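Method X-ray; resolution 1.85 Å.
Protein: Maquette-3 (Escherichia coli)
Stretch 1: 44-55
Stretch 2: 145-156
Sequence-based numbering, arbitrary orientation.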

# COMPACT_ATOMS: atom_id res chain seq x y z
N GLU A 44 9.75 -7.92 -25.45
CA GLU A 44 10.03 -7.45 -26.84
C GLU A 44 11.50 -7.05 -26.96
O GLU A 44 12.16 -7.52 -27.90
CB GLU A 44 9.10 -6.29 -27.21
CG GLU A 44 9.38 -5.74 -28.60
CD GLU A 44 8.23 -5.01 -29.27
OE1 GLU A 44 7.15 -4.91 -28.65
OE2 GLU A 44 8.41 -4.55 -30.41
N ALA A 45 12.01 -6.23 -26.03
CA ALA A 45 13.42 -5.77 -26.01
C ALA A 45 14.36 -6.98 -25.92
O ALA A 45 15.36 -7.01 -26.64
CB ALA A 45 13.64 -4.81 -24.87
N SER A 46 14.03 -7.95 -25.06
CA SER A 46 14.79 -9.21 -24.86
C SER A 46 14.86 -10.01 -26.17
O SER A 46 15.96 -10.50 -26.51
CB SER A 46 14.19 -10.03 -23.76
OG SER A 46 14.98 -11.18 -23.52
N GLU A 47 13.73 -10.15 -26.88
CA GLU A 47 13.63 -10.91 -28.15
C GLU A 47 14.52 -10.24 -29.22
O GLU A 47 15.15 -10.98 -29.99
CB GLU A 47 12.18 -10.99 -28.64
CG GLU A 47 11.27 -11.82 -27.75
CD GLU A 47 11.58 -13.31 -27.70
OE1 GLU A 47 11.21 -13.94 -26.69
OE2 GLU A 47 12.17 -13.83 -28.66
N LYS A 48 14.58 -8.91 -29.23
CA LYS A 48 15.28 -8.09 -30.26
C LYS A 48 16.78 -7.98 -29.98
O LYS A 48 17.54 -7.79 -30.95
CB LYS A 48 14.70 -6.67 -30.31
CG LYS A 48 13.36 -6.53 -31.02
CD LYS A 48 12.69 -5.21 -30.71
CE LYS A 48 12.34 -4.42 -31.95
NZ LYS A 48 11.76 -3.10 -31.61
N ALA A 49 17.19 -8.05 -28.71
CA ALA A 49 18.57 -7.77 -28.23
C ALA A 49 19.58 -8.63 -28.99
O ALA A 49 19.47 -9.87 -28.93
CB ALA A 49 18.66 -8.00 -26.74
N ARG A 50 20.55 -7.99 -29.67
CA ARG A 50 21.64 -8.64 -30.45
C ARG A 50 22.86 -8.86 -29.55
O ARG A 50 23.56 -9.87 -29.74
CB ARG A 50 22.01 -7.77 -31.66
CG ARG A 50 20.82 -7.31 -32.49
CD ARG A 50 21.18 -6.94 -33.92
NE ARG A 50 21.83 -5.64 -34.06
CZ ARG A 50 21.20 -4.46 -34.14
NH1 ARG A 50 19.88 -4.39 -34.08
NH2 ARG A 50 21.90 -3.35 -34.27
N ASN A 51 23.11 -7.95 -28.61
CA ASN A 51 24.25 -8.01 -27.65
C ASN A 51 23.89 -8.99 -26.54
O ASN A 51 22.93 -8.76 -25.80
CB ASN A 51 24.60 -6.63 -27.10
CG ASN A 51 24.78 -5.58 -28.18
OD1 ASN A 51 24.25 -4.48 -28.07
ND2 ASN A 51 25.52 -5.91 -29.22
N PRO A 52 24.63 -10.12 -26.37
CA PRO A 52 24.28 -11.11 -25.36
C PRO A 52 24.21 -10.56 -23.92
O PRO A 52 23.37 -11.01 -23.18
CB PRO A 52 25.40 -12.16 -25.47
CG PRO A 52 25.92 -11.99 -26.88
CD PRO A 52 25.81 -10.51 -27.15
N GLU A 53 25.08 -9.60 -23.56
CA GLU A 53 25.11 -9.01 -22.19
C GLU A 53 23.79 -8.27 -21.95
O GLU A 53 23.27 -8.34 -20.82
CB GLU A 53 26.34 -8.13 -21.97
CG GLU A 53 26.24 -6.71 -22.51
CD GLU A 53 26.53 -6.54 -23.99
OE1 GLU A 53 26.75 -7.56 -24.67
OE2 GLU A 53 26.54 -5.38 -24.46
N LYS A 54 23.25 -7.60 -22.98
CA LYS A 54 21.96 -6.85 -22.90
C LYS A 54 20.81 -7.86 -22.80
O LYS A 54 19.91 -7.64 -21.97
CB LYS A 54 21.80 -5.91 -24.09
CG LYS A 54 22.83 -4.79 -24.17
CD LYS A 54 22.43 -3.63 -25.06
CE LYS A 54 23.53 -2.61 -25.23
NZ LYS A 54 23.04 -1.39 -25.92
N LYS A 55 20.83 -8.92 -23.61
CA LYS A 55 19.80 -10.00 -23.56
C LYS A 55 19.77 -10.59 -22.14
O LYS A 55 18.67 -10.70 -21.57
CB LYS A 55 20.07 -11.09 -24.59
CG LYS A 55 18.89 -12.03 -24.84
CD LYS A 55 19.13 -13.05 -25.94
CE LYS A 55 17.85 -13.53 -26.59
NZ LYS A 55 17.35 -12.56 -27.60
N THR A 145 23.31 1.32 -17.80
CA THR A 145 24.65 0.90 -18.28
C THR A 145 24.56 0.30 -19.68
O THR A 145 25.62 0.20 -20.33
CB THR A 145 25.33 -0.09 -17.32
OG1 THR A 145 24.62 -1.33 -17.34
CG2 THR A 145 25.43 0.43 -15.90
N ILE A 146 23.36 -0.09 -20.14
CA ILE A 146 23.17 -0.78 -21.46
C ILE A 146 22.35 0.09 -22.42
O ILE A 146 21.95 -0.44 -23.48
CB ILE A 146 22.54 -2.18 -21.26
CG1 ILE A 146 21.16 -2.11 -20.59
CG2 ILE A 146 23.50 -3.08 -20.49
CD1 ILE A 146 20.33 -3.35 -20.81
N LEU A 147 22.12 1.37 -22.10
CA LEU A 147 21.45 2.34 -23.01
C LEU A 147 22.34 2.58 -24.23
O LEU A 147 23.56 2.35 -24.14
CB LEU A 147 21.18 3.66 -22.28
CG LEU A 147 20.21 3.59 -21.10
CD1 LEU A 147 20.08 4.97 -20.46
CD2 LEU A 147 18.84 3.08 -21.54
N GLY A 148 21.74 3.05 -25.33
CA GLY A 148 22.44 3.37 -26.59
C GLY A 148 22.76 2.12 -27.39
O GLY A 148 22.25 1.04 -27.03
N GLY A 149 23.59 2.26 -28.43
CA GLY A 149 23.96 1.18 -29.37
C GLY A 149 22.74 0.48 -29.93
O GLY A 149 21.72 1.17 -30.16
N SER A 150 22.82 -0.84 -30.14
CA SER A 150 21.69 -1.69 -30.60
C SER A 150 20.69 -1.85 -29.45
O SER A 150 21.12 -2.18 -28.32
CB SER A 150 22.17 -3.02 -31.11
OG SER A 150 22.70 -3.83 -30.07
N GLY A 151 19.40 -1.61 -29.74
CA GLY A 151 18.30 -1.63 -28.76
C GLY A 151 18.06 -0.27 -28.13
O GLY A 151 17.09 -0.14 -27.37
N GLY A 152 18.90 0.73 -28.46
CA GLY A 152 18.91 2.07 -27.84
C GLY A 152 17.51 2.62 -27.63
O GLY A 152 17.20 3.03 -26.49
N ASP A 153 16.67 2.62 -28.67
CA ASP A 153 15.33 3.26 -28.68
C ASP A 153 14.41 2.57 -27.67
O ASP A 153 13.84 3.28 -26.82
CB ASP A 153 14.72 3.26 -30.09
CG ASP A 153 15.28 4.34 -31.00
OD1 ASP A 153 16.14 5.12 -30.53
OD2 ASP A 153 14.85 4.39 -32.17
N GLU A 154 14.25 1.24 -27.77
CA GLU A 154 13.31 0.48 -26.90
C GLU A 154 13.82 0.52 -25.45
O GLU A 154 12.99 0.59 -24.53
CB GLU A 154 13.10 -0.96 -27.39
CG GLU A 154 14.36 -1.80 -27.50
CD GLU A 154 14.90 -2.00 -28.91
OE1 GLU A 154 14.89 -1.02 -29.69
OE2 GLU A 154 15.32 -3.13 -29.22
N LEU A 155 15.14 0.52 -25.24
CA LEU A 155 15.72 0.54 -23.87
C LEU A 155 15.46 1.91 -23.23
O LEU A 155 15.14 1.94 -22.02
CB LEU A 155 17.21 0.18 -23.92
CG LEU A 155 17.51 -1.25 -24.39
CD1 LEU A 155 19.01 -1.49 -24.50
CD2 LEU A 155 16.88 -2.28 -23.47
N ARG A 156 15.53 2.99 -24.01
CA ARG A 156 15.23 4.37 -23.53
C ARG A 156 13.74 4.47 -23.17
O ARG A 156 13.43 5.08 -22.13
CB ARG A 156 15.64 5.42 -24.56
CG ARG A 156 16.19 6.71 -23.95
CD ARG A 156 16.86 7.61 -24.97
NE ARG A 156 15.95 8.63 -25.50
CZ ARG A 156 15.86 9.88 -25.06
NH1 ARG A 156 16.63 10.32 -24.07
NH2 ARG A 156 14.99 10.71 -25.62
O HOH W 1 16.93 -4.83 -27.22
O HOH W 2 21.27 -5.47 -28.06

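The two stretches run past each other in nearly opposite directions. Helix 44-48 and helix 152-156 lie at 158° between their N-to-C directions, their axes approaching to 10.2 Å, and nearest CA pairs run from Ala45 and Glu154 through Arg50 and Ser150 to Lys54, in helix 52-55, and Ile146. Together they bury 516 Å² of surface.

Lys54 makes two direct hydrogen bonds across the stretches; it is a buried residue whose extended side chain carries its ammonium group into a loop where several carbonyl oxygens converge on it. Lys54 NZ donates to Ile146 O at 2.8 Å and to Ser150 O at 3.2 Å. Gly148 O also lies 2.8 Å from Lys54 NZ, but at an angle too poor for a hydrogen bond, although its partial negative charge still favours the ammonium. Glycine suits this loop: Gly148, Gly149 and Gly151 all have positive phi, and a CB on Gly149 would point toward stretch 1, about 3.7 Å from Lys54 NZ. The type II turn from Gly149 to Gly152 leads the chain into the second helix.

Apolar contacts accompany this polar end. Lys54 CG is 3.9 Å from Ile146 CB, and Lys54 CD is 4.1 Å from Leu155 CD1, so one long side chain serves both chemistries. Ala45 points its methyl toward the other helix, with its CB 4.3 Å from Leu155 CD2 and 4.1 Å from Glu154 CG.

Nearer the surface, serine's small side chain sets Ser150 CB over one face of the flat Arg50 guanidinium, 3.2 Å from Arg50 NH2, while its OG reaches water 2. Lys48 and Glu154 carry opposite charges, but Lys48 NZ stands 4.2 Å from Glu154 OE1, beyond a salt bridge.

Water completes the interface. Water 1 donates to Ala45 O (2.7 Å) and Glu154 OE2 (3.1 Å), joining the helices, while water 2 accepts from Asn51 N (3.1 Å) and hydrogen-bonds Ser150 OG (3.0 Å).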